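Local coordinates for protein 4-alpha-glucanotransferase (Corynebacterium glutamicum, PDB 5B68) that is a carbohydrate-active enzyme of the amylomaltase family, combining a barrel domain of the TIM type with a beta-sandwich domain nearer its N terminus, at residues S178-Q183 with D211-L216; V504-D509 with G525-S530; T529-F534 with L554-T559; P541-Q546 with L602-S607. One frame throughout, in Å; residues are numbered along the deposited sequence.

Interaction 1: residues S178-Q183 with D211-L216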
loop_
_atom_site.group_PDB
_atom_site.type_symbol
_atom_site.label_atom_id
_atom_site.label_comp_id
_atom_site.label_asym_id
_atom_site.label_seq_id
_atom_site.Cartn_x
_atom_site.Cartn_y
_atom_site.Cartn_z
ATOM N N SER A 178 -3.156 -10.494 18.673
ATOM C CA SER A 178 -3.139 -9.023 18.695
ATOM C C SER A 178 -1.827 -8.536 18.183
ATOM O O SER A 178 -0.837 -9.279 18.186
ATOM C CB SER A 178 -3.354 -8.440 20.094
ATOM O OG SER A 178 -2.228 -8.681 20.921
ATOM N N GLY A 179 -1.797 -7.260 17.848
ATOM C CA GLY A 179 -0.570 -6.558 17.491
ATOM C C GLY A 179 -0.688 -5.099 17.784
ATOM O O GLY A 179 -1.652 -4.709 18.409
ATOM N N VAL A 180 0.330 -4.327 17.379
ATOM C CA VAL A 180 0.463 -2.953 17.660
ATOM C C VAL A 180 0.741 -2.257 16.327
ATOM O O VAL A 180 1.469 -2.804 15.467
ATOM C CB VAL A 180 1.676 -2.670 18.604
ATOM C CG1 VAL A 180 1.934 -1.170 18.747
ATOM C CG2 VAL A 180 1.491 -3.335 19.997
ATOM N N MET A 181 0.150 -1.100 16.131
ATOM C CA MET A 181 0.499 -0.215 14.999
ATOM C C MET A 181 1.282 0.995 15.461
ATOM O O MET A 181 0.907 1.675 16.446
ATOM C CB MET A 181 -0.732 0.270 14.236
ATOM C CG MET A 181 -0.447 1.215 13.037
ATOM S SD MET A 181 -0.172 2.950 13.422
ATOM C CE MET A 181 -1.887 3.475 13.476
ATOM N N ALA A 182 2.376 1.293 14.768
ATOM C CA ALA A 182 3.168 2.460 15.075
ATOM C C ALA A 182 3.525 3.213 13.784
ATOM O O ALA A 182 3.826 2.585 12.767
ATOM C CB ALA A 182 4.445 2.111 15.774
ATOM N N GLN A 183 3.471 4.541 13.862
ATOM C CA GLN A 183 4.025 5.389 12.810
ATOM C C GLN A 183 5.503 5.542 13.102
ATOM O O GLN A 183 5.944 6.398 13.901
ATOM C CB GLN A 183 3.295 6.720 12.745
ATOM C CG GLN A 183 1.846 6.560 12.448
ATOM C CD GLN A 183 1.574 6.172 10.999
ATOM O OE1 GLN A 183 1.897 6.950 10.111
ATOM N NE2 GLN A 183 0.960 5.018 10.757
ATOM N N ASP A 211 4.918 -8.051 25.718
ATOM C CA ASP A 211 3.583 -8.005 26.262
ATOM C C ASP A 211 2.497 -8.652 25.442
ATOM O O ASP A 211 1.327 -8.431 25.764
ATOM C CB ASP A 211 3.233 -6.572 26.662
ATOM C CG ASP A 211 4.281 -5.998 27.550
ATOM O OD1 ASP A 211 4.424 -6.528 28.657
ATOM O OD2 ASP A 211 5.019 -5.095 27.148
ATOM N N GLY A 212 2.875 -9.477 24.470
ATOM C CA GLY A 212 1.919 -10.281 23.761
ATOM C C GLY A 212 1.676 -9.975 22.288
ATOM O O GLY A 212 0.966 -10.673 21.672
ATOM N N ALA A 213 2.193 -8.859 21.772
ATOM C CA ALA A 213 1.955 -8.504 20.398
ATOM C C ALA A 213 2.572 -9.531 19.469
ATOM O O ALA A 213 3.733 -9.890 19.661
ATOM C CB ALA A 213 2.553 -7.124 20.128
ATOM N N ASP A 214 1.833 -9.938 18.433
ATOM C CA ASP A 214 2.340 -10.863 17.402
ATOM C C ASP A 214 2.723 -10.158 16.071
ATOM O O ASP A 214 3.376 -10.811 15.216
ATOM C CB ASP A 214 1.366 -11.999 17.147
ATOM C CG ASP A 214 1.621 -13.192 18.081
ATOM O OD1 ASP A 214 2.798 -13.564 18.204
ATOM O OD2 ASP A 214 0.656 -13.669 18.749
ATOM N N PHE A 215 2.387 -8.885 15.936
ATOM C CA PHE A 215 2.849 -8.115 14.809
ATOM C C PHE A 215 3.047 -6.664 15.181
ATOM O O PHE A 215 2.491 -6.202 16.140
ATOM C CB PHE A 215 1.892 -8.247 13.632
ATOM C CG PHE A 215 0.536 -7.699 13.885
ATOM C CD1 PHE A 215 0.264 -6.387 13.629
ATOM C CD2 PHE A 215 -0.473 -8.499 14.345
ATOM C CE1 PHE A 215 -0.978 -5.871 13.853
ATOM C CE2 PHE A 215 -1.723 -7.989 14.569
ATOM C CZ PHE A 215 -1.978 -6.681 14.320
ATOM N N LEU A 216 3.861 -5.976 14.397
ATOM C CA LEU A 216 3.997 -4.546 14.477
ATOM C C LEU A 216 3.695 -3.962 13.081
ATOM O O LEU A 216 4.479 -4.092 12.152
ATOM C CB LEU A 216 5.400 -4.147 14.919
ATOM C CG LEU A 216 5.637 -2.665 15.024
ATOM C CD1 LEU A 216 4.825 -2.050 16.159
ATOM C CD2 LEU A 216 7.112 -2.434 15.208
HETATM O O HOH W 1 -1.039 -11.991 20.073
#
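Gly212 and Ser178 meet through an ordered water, which accepts the N-H of Ser178 (Ser178 N to water O 2.9 Å). Gly212 O and Asp214 OD2 are also within bonding distance of this water, which cannot donate to every acceptor around it at once. Ala213 contributes its CB, which rests on Val180 CG2 at 3.9 Å and also reaches Gly179 CA. With Asp214 the backbones join directly: Asp214 N donates to Ser178 O at 2.8 Å with an N-H...O angle of 171°. The Asp214 carboxylate has its main partners beyond the contact, Ser380 N at OD1 and Arg177 at OD2. Together the segments form the strand pairing of a beta-alpha-beta unit, in which helix 198-209 links strand 177-182 to strand 215-218 in a parallel sheet of the TIM-barrel type. In Phe215, CG sits between the backbone N and the carbonyl carbon (chi1 64°), and the ring comes to lie over Gly179. Gly179 CA is 3.5 Å from the centroid of the Phe215 ring, over its centre, a close CH-pi contact that the absence of a side chain on Gly179 permits. Phe215 O accepts from Val180 N at 3.1 Å. Finally, Leu216 brings CA to 3.2 Å from Val180 O in a CA-H...O contact, while its CD1 packs on Val180 CG1 (4.0 Å) and Ala182 CB, with Leu201 of helix 198-209 against Leu216.

Interaction 2: residues V504-D509 with G525-S530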
loop_
_atom_site.group_PDB
_atom_site.type_symbol
_atom_site.label_atom_id
_atom_site.label_comp_id
_atom_site.label_asym_id
_atom_site.label_seq_id
_atom_site.Cartn_x
_atom_site.Cartn_y
_atom_site.Cartn_z
ATOM N N VAL A 504 0.293 -12.682 6.046
ATOM C CA VAL A 504 -1.083 -12.188 6.234
ATOM C C VAL A 504 -1.293 -11.116 5.195
ATOM O O VAL A 504 -0.368 -10.272 4.922
ATOM C CB VAL A 504 -1.253 -11.577 7.634
ATOM C CG1 VAL A 504 -2.542 -10.832 7.774
ATOM C CG2 VAL A 504 -1.244 -12.693 8.654
ATOM N N VAL A 505 -2.508 -11.080 4.653
ATOM C CA VAL A 505 -2.937 -9.993 3.838
ATOM C C VAL A 505 -4.186 -9.292 4.411
ATOM O O VAL A 505 -5.228 -9.942 4.588
ATOM C CB VAL A 505 -3.225 -10.404 2.366
ATOM C CG1 VAL A 505 -3.601 -9.206 1.534
ATOM C CG2 VAL A 505 -1.988 -11.083 1.783
ATOM N N ILE A 506 -4.078 -7.997 4.646
ATOM C CA ILE A 506 -5.197 -7.200 5.096
ATOM C C ILE A 506 -5.560 -6.144 4.060
ATOM O O ILE A 506 -4.726 -5.434 3.579
ATOM C CB ILE A 506 -4.897 -6.531 6.441
ATOM C CG1 ILE A 506 -4.756 -7.594 7.515
ATOM C CG2 ILE A 506 -5.975 -5.540 6.819
ATOM C CD1 ILE A 506 -3.625 -7.324 8.470
ATOM N N GLY A 507 -6.837 -6.067 3.748
ATOM C CA GLY A 507 -7.291 -5.194 2.712
ATOM C C GLY A 507 -8.157 -4.184 3.362
ATOM O O GLY A 507 -9.075 -4.503 4.076
ATOM N N GLU A 508 -7.830 -2.944 3.107
ATOM C CA GLU A 508 -8.496 -1.883 3.768
ATOM C C GLU A 508 -9.799 -1.718 3.030
ATOM O O GLU A 508 -9.813 -1.464 1.836
ATOM C CB GLU A 508 -7.604 -0.658 3.733
ATOM C CG GLU A 508 -7.726 0.158 2.478
ATOM C CD GLU A 508 -8.632 1.322 2.696
ATOM O OE1 GLU A 508 -9.753 1.117 3.194
ATOM O OE2 GLU A 508 -8.198 2.430 2.400
ATOM N N ASP A 509 -10.861 -1.832 3.804
ATOM C CA ASP A 509 -12.186 -2.308 3.456
ATOM C C ASP A 509 -13.300 -1.263 3.528
ATOM O O ASP A 509 -14.469 -1.573 3.398
ATOM C CB ASP A 509 -12.519 -3.392 4.481
ATOM C CG ASP A 509 -13.439 -4.434 3.944
ATOM O OD1 ASP A 509 -14.318 -4.098 3.133
ATOM O OD2 ASP A 509 -13.298 -5.597 4.325
ATOM N N GLY A 525 -8.841 -15.576 1.560
ATOM C CA GLY A 525 -8.301 -15.327 2.841
ATOM C C GLY A 525 -7.693 -13.971 3.105
ATOM O O GLY A 525 -6.876 -13.849 4.025
ATOM N N ILE A 526 -8.128 -12.962 2.328
ATOM C CA ILE A 526 -7.726 -11.612 2.549
ATOM C C ILE A 526 -8.663 -11.001 3.595
ATOM O O ILE A 526 -9.906 -11.022 3.415
ATOM C CB ILE A 526 -7.715 -10.841 1.243
ATOM C CG1 ILE A 526 -6.610 -11.442 0.319
ATOM C CG2 ILE A 526 -7.484 -9.358 1.483
ATOM C CD1 ILE A 526 -6.640 -10.925 -1.140
ATOM N N MET A 527 -8.070 -10.413 4.628
ATOM C CA MET A 527 -8.825 -9.856 5.749
ATOM C C MET A 527 -9.293 -8.504 5.463
ATOM O O MET A 527 -8.641 -7.733 4.728
ATOM C CB MET A 527 -7.951 -9.881 6.980
ATOM C CG MET A 527 -7.556 -11.280 7.395
ATOM S SD MET A 527 -6.638 -11.260 8.957
ATOM C CE MET A 527 -5.888 -12.890 8.923
ATOM N N GLY A 528 -10.472 -8.171 6.000
ATOM C CA GLY A 528 -10.973 -6.818 6.028
ATOM C C GLY A 528 -10.412 -5.965 7.146
ATOM O O GLY A 528 -9.547 -6.409 7.894
ATOM N N THR A 529 -10.922 -4.740 7.268
ATOM C CA THR A 529 -10.560 -3.835 8.354
ATOM C C THR A 529 -11.853 -3.304 8.997
ATOM O O THR A 529 -12.691 -2.739 8.300
ATOM C CB THR A 529 -9.725 -2.630 7.850
ATOM O OG1 THR A 529 -10.418 -1.995 6.760
ATOM C CG2 THR A 529 -8.424 -3.092 7.338
ATOM N N SER A 530 -11.994 -3.517 10.300
ATOM C CA SER A 530 -13.073 -2.968 11.116
ATOM C C SER A 530 -12.495 -1.958 12.092
ATOM O O SER A 530 -11.485 -2.255 12.784
ATOM C CB SER A 530 -13.656 -4.082 11.908
ATOM O OG SER A 530 -14.336 -5.041 11.160
HETATM O O HOH W 2 -4.338 -13.371 5.443
#
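Met527 touches strand 504-507 with CB, CG and CE. Met527 CB is 4.0 Å from Ile506 CG1 and also close to Val505 O. CG is anti to the carbonyl carbon (chi1 -63°) and still faces that oxygen, with Met527 CG at 3.9 Å from Val505 O. The chain then runs extended through SD, and Met527 CE ends 4.1 Å from Val504 CG1, the two side chains crossing at about a right angle. The Met527 backbone makes the single bridge with Ile506: Met527 N donates to Val505 O at 2.9 Å, and Met527 O accepts from Gly507 N at 2.6 Å. The strand axes diverge by 60°, which fits so short a pairing. Further on, Thr529 divides its branches: CG2 packs 3.5 Å from Ile506 CG2, while OG1 accepts from Asp509 N at 3.0 Å. At the other end a water joins Val505 N to Gly525 O, just where Gly525 closes the preceding helix in a Schellman motif. The polar hold of this pairing, consistent with closing the barrel, thus comes from three direct N-H bonds, given by Met527, Gly507 and Asp509, and one bridging water, all set among apolar contacts.

Interaction 3: residues T529-F534 with L554-T559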
loop_
_atom_site.group_PDB
_atom_site.type_symbol
_atom_site.label_atom_id
_atom_site.label_comp_id
_atom_site.label_asym_id
_atom_site.label_seq_id
_atom_site.Cartn_x
_atom_site.Cartn_y
_atom_site.Cartn_z
ATOM N N THR A 529 -10.922 -4.740 7.268
ATOM C CA THR A 529 -10.560 -3.835 8.354
ATOM C C THR A 529 -11.853 -3.304 8.997
ATOM O O THR A 529 -12.691 -2.739 8.300
ATOM C CB THR A 529 -9.725 -2.630 7.850
ATOM O OG1 THR A 529 -10.418 -1.995 6.760
ATOM C CG2 THR A 529 -8.424 -3.092 7.338
ATOM N N SER A 530 -11.994 -3.517 10.300
ATOM C CA SER A 530 -13.073 -2.968 11.116
ATOM C C SER A 530 -12.495 -1.958 12.092
ATOM O O SER A 530 -11.485 -2.255 12.784
ATOM C CB SER A 530 -13.656 -4.082 11.908
ATOM O OG SER A 530 -14.336 -5.041 11.160
ATOM N N ILE A 531 -13.056 -0.772 12.131
ATOM C CA ILE A 531 -12.541 0.331 12.961
ATOM C C ILE A 531 -13.682 0.722 13.913
ATOM O O ILE A 531 -14.793 1.087 13.470
ATOM C CB ILE A 531 -12.086 1.519 12.082
ATOM C CG1 ILE A 531 -10.966 1.071 11.141
ATOM C CG2 ILE A 531 -11.523 2.679 12.909
ATOM C CD1 ILE A 531 -10.537 2.181 10.178
ATOM N N LEU A 532 -13.427 0.566 15.204
ATOM C CA LEU A 532 -14.515 0.609 16.197
ATOM C C LEU A 532 -15.402 1.868 15.961
ATOM O O LEU A 532 -16.594 1.760 15.865
ATOM C CB LEU A 532 -13.909 0.701 17.608
ATOM C CG LEU A 532 -14.916 1.154 18.693
ATOM C CD1 LEU A 532 -15.661 -0.078 19.105
ATOM C CD2 LEU A 532 -14.300 1.814 19.880
ATOM N N TRP A 533 -14.791 3.027 15.823
ATOM C CA TRP A 533 -15.582 4.289 15.785
ATOM C C TRP A 533 -16.525 4.368 14.577
ATOM O O TRP A 533 -17.520 5.077 14.629
ATOM C CB TRP A 533 -14.688 5.511 15.796
ATOM C CG TRP A 533 -13.801 5.695 16.921
ATOM C CD1 TRP A 533 -12.443 5.773 16.877
ATOM C CD2 TRP A 533 -14.165 5.799 18.302
ATOM N NE1 TRP A 533 -11.931 5.962 18.125
ATOM C CE2 TRP A 533 -12.963 5.966 19.031
ATOM C CE3 TRP A 533 -15.386 5.794 18.987
ATOM C CZ2 TRP A 533 -12.946 6.130 20.418
ATOM C CZ3 TRP A 533 -15.372 5.914 20.375
ATOM C CH2 TRP A 533 -14.166 6.075 21.072
ATOM N N PHE A 534 -16.220 3.623 13.505
ATOM C CA PHE A 534 -17.074 3.603 12.296
ATOM C C PHE A 534 -18.049 2.483 12.209
ATOM O O PHE A 534 -18.841 2.446 11.274
ATOM C CB PHE A 534 -16.195 3.579 11.030
ATOM C CG PHE A 534 -15.153 4.646 10.986
ATOM C CD1 PHE A 534 -15.409 5.929 11.441
ATOM C CD2 PHE A 534 -13.911 4.395 10.403
ATOM C CE1 PHE A 534 -14.437 6.923 11.378
ATOM C CE2 PHE A 534 -12.921 5.397 10.321
ATOM C CZ PHE A 534 -13.194 6.667 10.801
ATOM N N LEU A 554 -8.899 -7.557 10.422
ATOM C CA LEU A 554 -8.155 -6.806 11.392
ATOM C C LEU A 554 -9.093 -5.770 12.047
ATOM O O LEU A 554 -9.640 -4.872 11.371
ATOM C CB LEU A 554 -7.014 -6.035 10.730
ATOM C CG LEU A 554 -6.203 -5.129 11.699
ATOM C CD1 LEU A 554 -5.361 -6.057 12.513
ATOM C CD2 LEU A 554 -5.370 -4.216 10.858
ATOM N N THR A 555 -9.251 -5.876 13.360
ATOM C CA THR A 555 -10.090 -4.919 14.108
ATOM C C THR A 555 -9.250 -3.991 15.000
ATOM O O THR A 555 -8.358 -4.445 15.759
ATOM C CB THR A 555 -11.152 -5.686 14.922
ATOM O OG1 THR A 555 -11.994 -6.373 14.003
ATOM C CG2 THR A 555 -12.028 -4.706 15.695
ATOM N N THR A 556 -9.467 -2.689 14.884
ATOM C CA THR A 556 -8.762 -1.714 15.694
ATOM C C THR A 556 -9.787 -0.788 16.328
ATOM O O THR A 556 -10.967 -0.744 15.855
ATOM C CB THR A 556 -7.835 -0.772 14.862
ATOM O OG1 THR A 556 -8.566 -0.234 13.728
ATOM C CG2 THR A 556 -6.718 -1.513 14.431
ATOM N N VAL A 557 -9.329 -0.034 17.310
ATOM C CA VAL A 557 -10.160 1.033 17.890
ATOM C C VAL A 557 -10.062 2.219 16.959
ATOM O O VAL A 557 -11.039 2.894 16.686
ATOM C CB VAL A 557 -9.682 1.460 19.273
ATOM C CG1 VAL A 557 -10.468 2.672 19.768
ATOM C CG2 VAL A 557 -9.705 0.284 20.239
ATOM N N THR A 558 -8.847 2.506 16.510
ATOM C CA THR A 558 -8.566 3.724 15.780
ATOM C C THR A 558 -7.511 3.501 14.674
ATOM O O THR A 558 -7.184 2.385 14.414
ATOM C CB THR A 558 -8.175 4.848 16.730
ATOM O OG1 THR A 558 -8.237 6.111 16.042
ATOM C CG2 THR A 558 -6.804 4.631 17.335
ATOM N N THR A 559 -7.130 4.547 13.958
ATOM C CA THR A 559 -6.167 4.434 12.831
ATOM C C THR A 559 -5.403 5.724 12.787
ATOM O O THR A 559 -5.779 6.688 13.416
ATOM C CB THR A 559 -6.759 4.308 11.404
ATOM O OG1 THR A 559 -7.413 5.520 11.039
ATOM C CG2 THR A 559 -7.675 3.169 11.291
HETATM O O HOH W 3 -9.243 7.168 18.348
#
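Ile531 turns CG1 anti to its carbonyl carbon (chi1 -61°) and extends beyond it (chi2 176°), which sends CD1 against Thr559 CG2. The Ile531 CD1 to Thr559 CG2 distance of 3.2 Å is tighter than ordinary van der Waals contact, and the two side chains cross at about a right angle. Ile531 CG1 also lies alongside Thr556 OG1, whose hydroxyl donates to Thr558 O and so ties the end of segment 554-559 back on itself. The backbones are in regular parallel register, with strand axes 15° apart. Ser530 grips the other strand through both its backbone groups: Ser530 N donates to Leu554 O at 2.9 Å, and Ser530 O accepts from Thr556 N at 2.9 Å. Leu532 N then donates to Thr556 O, also at 2.9 Å, as residues 532-534 enter a 3-10 turn. There Leu532 CD2 and Val557 CG1 pack side by side at 3.9 Å, and Trp533 crosses Val557 obliquely, with Trp533 CD1 3.2 Å from Val557 O. A water accepts from Trp533 NE1 at 3.0 Å and lies 2.7 Å from Thr558 OG1, bridging the indole to Thr558 of the other segment. Tyr568 stacks on Trp533 from outside the pair, and helix 627-639 covers Leu532. Strands 528-531 and 553-556 are adjacent parallel strands of the eight-stranded sheet, joined by a connection without a helix, consistent with the TIM-barrel family.

Interaction 4: residues P541-Q546 with L602-S607. With SO4 (sulfate ion), chain I.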
loop_
_atom_site.group_PDB
_atom_site.type_symbol
_atom_site.label_atom_id
_atom_site.label_comp_id
_atom_site.label_asym_id
_atom_site.label_seq_id
_atom_site.Cartn_x
_atom_site.Cartn_y
_atom_site.Cartn_z
ATOM N N PRO A 541 -30.196 -0.664 15.019
ATOM C CA PRO A 541 -29.510 0.623 14.782
ATOM C C PRO A 541 -28.466 0.890 15.869
ATOM O O PRO A 541 -28.588 0.385 17.005
ATOM C CB PRO A 541 -30.638 1.676 14.789
ATOM C CG PRO A 541 -31.920 0.934 15.048
ATOM C CD PRO A 541 -31.605 -0.496 15.417
ATOM N N GLY A 542 -27.441 1.646 15.512
ATOM C CA GLY A 542 -26.385 1.949 16.452
ATOM C C GLY A 542 -25.140 1.088 16.286
ATOM O O GLY A 542 -24.965 0.391 15.268
ATOM N N PRO A 543 -24.251 1.121 17.298
ATOM C CA PRO A 543 -22.944 0.499 17.082
ATOM C C PRO A 543 -22.989 -1.000 16.935
ATOM O O PRO A 543 -23.861 -1.693 17.489
ATOM C CB PRO A 543 -22.159 0.897 18.342
ATOM C CG PRO A 543 -22.848 2.142 18.863
ATOM C CD PRO A 543 -24.314 1.795 18.612
ATOM N N ARG A 544 -21.983 -1.515 16.244
ATOM C CA ARG A 544 -21.846 -2.936 16.084
ATOM C C ARG A 544 -21.615 -3.691 17.420
ATOM O O ARG A 544 -20.747 -3.304 18.205
ATOM C CB ARG A 544 -20.666 -3.240 15.139
ATOM C CG ARG A 544 -20.611 -4.701 14.692
ATOM C CD ARG A 544 -19.417 -4.917 13.749
ATOM N NE ARG A 544 -19.681 -4.240 12.460
ATOM C CZ ARG A 544 -20.314 -4.790 11.430
ATOM N NH1 ARG A 544 -20.506 -4.045 10.321
ATOM N NH2 ARG A 544 -20.733 -6.041 11.439
ATOM N N ARG A 545 -22.327 -4.775 17.627
ATOM C CA ARG A 545 -22.136 -5.556 18.866
ATOM C C ARG A 545 -20.847 -6.391 18.772
ATOM O O ARG A 545 -20.378 -6.787 17.662
ATOM C CB ARG A 545 -23.307 -6.508 19.136
ATOM C CG ARG A 545 -24.693 -5.821 19.291
ATOM C CD ARG A 545 -25.764 -6.896 19.418
ATOM N NE ARG A 545 -25.739 -7.527 20.741
ATOM C CZ ARG A 545 -26.288 -6.962 21.832
ATOM N NH1 ARG A 545 -26.224 -7.598 23.002
ATOM N NH2 ARG A 545 -26.887 -5.745 21.760
ATOM N N GLN A 546 -20.324 -6.761 19.920
ATOM C CA GLN A 546 -19.089 -7.532 19.935
ATOM C C GLN A 546 -19.139 -8.725 19.029
ATOM O O GLN A 546 -18.177 -9.002 18.246
ATOM C CB GLN A 546 -18.739 -7.982 21.345
ATOM C CG GLN A 546 -17.410 -8.687 21.462
ATOM C CD GLN A 546 -17.094 -8.891 22.918
ATOM O OE1 GLN A 546 -17.722 -9.716 23.586
ATOM N NE2 GLN A 546 -16.131 -8.137 23.411
ATOM N N LEU A 602 -20.166 2.889 24.257
ATOM C CA LEU A 602 -19.822 2.528 25.627
ATOM C C LEU A 602 -20.907 1.615 26.212
ATOM O O LEU A 602 -20.597 0.674 26.953
ATOM C CB LEU A 602 -19.620 3.785 26.475
ATOM C CG LEU A 602 -18.413 4.673 26.047
ATOM C CD1 LEU A 602 -18.474 6.024 26.732
ATOM C CD2 LEU A 602 -17.049 4.023 26.297
ATOM N N ASP A 603 -22.191 1.892 25.891
ATOM C CA ASP A 603 -23.267 0.955 26.264
ATOM C C ASP A 603 -23.119 -0.400 25.645
ATOM O O ASP A 603 -23.394 -1.441 26.279
ATOM C CB ASP A 603 -24.658 1.538 25.937
ATOM C CG ASP A 603 -25.086 2.628 26.924
ATOM O OD1 ASP A 603 -24.459 2.772 28.016
ATOM O OD2 ASP A 603 -25.998 3.391 26.531
ATOM N N VAL A 604 -22.689 -0.436 24.379
ATOM C CA VAL A 604 -22.498 -1.757 23.742
ATOM C C VAL A 604 -21.344 -2.502 24.382
ATOM O O VAL A 604 -21.391 -3.711 24.531
ATOM C CB VAL A 604 -22.382 -1.609 22.189
ATOM C CG1 VAL A 604 -21.572 -2.695 21.565
ATOM C CG2 VAL A 604 -23.792 -1.526 21.578
ATOM N N ALA A 605 -20.285 -1.758 24.720
ATOM C CA ALA A 605 -19.114 -2.341 25.420
ATOM C C ALA A 605 -19.508 -2.938 26.784
ATOM O O ALA A 605 -19.116 -4.059 27.147
ATOM C CB ALA A 605 -18.017 -1.287 25.560
ATOM N N ALA A 606 -20.372 -2.222 27.470
ATOM C CA ALA A 606 -20.903 -2.694 28.733
ATOM C C ALA A 606 -21.775 -3.921 28.584
ATOM O O ALA A 606 -21.745 -4.762 29.471
ATOM C CB ALA A 606 -21.621 -1.546 29.468
ATOM N N SER A 607 -22.543 -4.081 27.490
ATOM C CA SER A 607 -23.286 -5.325 27.268
ATOM C C SER A 607 -22.391 -6.503 27.063
ATOM O O SER A 607 -22.758 -7.659 27.287
ATOM C CB SER A 607 -24.198 -5.195 26.034
ATOM O OG SER A 607 -25.182 -4.216 26.313
HETATM S S SO4 I . -21.697 -6.719 7.892
HETATM O O1 SO4 I . -20.804 -7.832 8.328
HETATM O O2 SO4 I . -22.944 -7.267 7.262
HETATM O O3 SO4 I . -22.116 -5.852 9.020
HETATM O O4 SO4 I . -20.893 -5.880 6.981
HETATM O O HOH W 4 -21.560 -6.054 22.430
#
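Val604 is the residue of helix 587-607 that presses into the chain at Pro543 to Arg545. Its chi1 of 152°, some way from a fully anti placement, puts Val604 CG1 3.5 Å from Arg544 O and 4.0 Å from Arg545 CA, while CG2 meets Pro543 CB at 4.4 Å. Backbone atoms thus take much of the methyl contact. The polar link is a water that accepts from Gln546 N at 2.9 Å and donates to Val604 O at 3.2 Å. Both arginines are extended at chi2 and bent at chi3, but they reach different partners. Arg545 NH1 comes to 4.4 Å from Ser607 CB in an oblique, loose approach; its charge is met elsewhere, by a salt bridge from NE to Glu547. Crystal neighbours touch both Arg545 and Ser607, and packing may influence this pose. Arg544 departs from the helix, and its chi3 of -70° turns NE aside. Two bonds run from its guanidinium to one oxygen of a sulfate, Arg544 NH1 to O3 at 2.7 Å and Arg544 NH2 to O3 at 2.8 Å; the ion is probably from the crystallisation liquor. Arg544 NE forms a salt bridge with Glu535. The contact lies at the surface, where the loop between strands 528-531 and 553-556 meets helix 587-607, with Phe637 of helix 627-639 packing on Val604 and Trp597 on Pro543.

In the fold
From the N terminus, interaction 1 comes first, closing the loop through helix 198-209 before the other contacts begin. Interaction 2 then closes a short loop through helix 515-523 and joins the two outermost strands of the eight-stranded parallel sheet, a geometry consistent with closure of the barrel. Its second segment runs on into interaction 3, with which it shares Thr529 and Ser530, so the pairing passes from 504-507 through 528-531 to 553-556. Interaction 4 crosses interaction 3 along the chain: it opens in the loop that interaction 3 closes and ends further on, tying that loop to helix 587-607. Interactions 1 and 3 touch where Phe215 packs on Leu554.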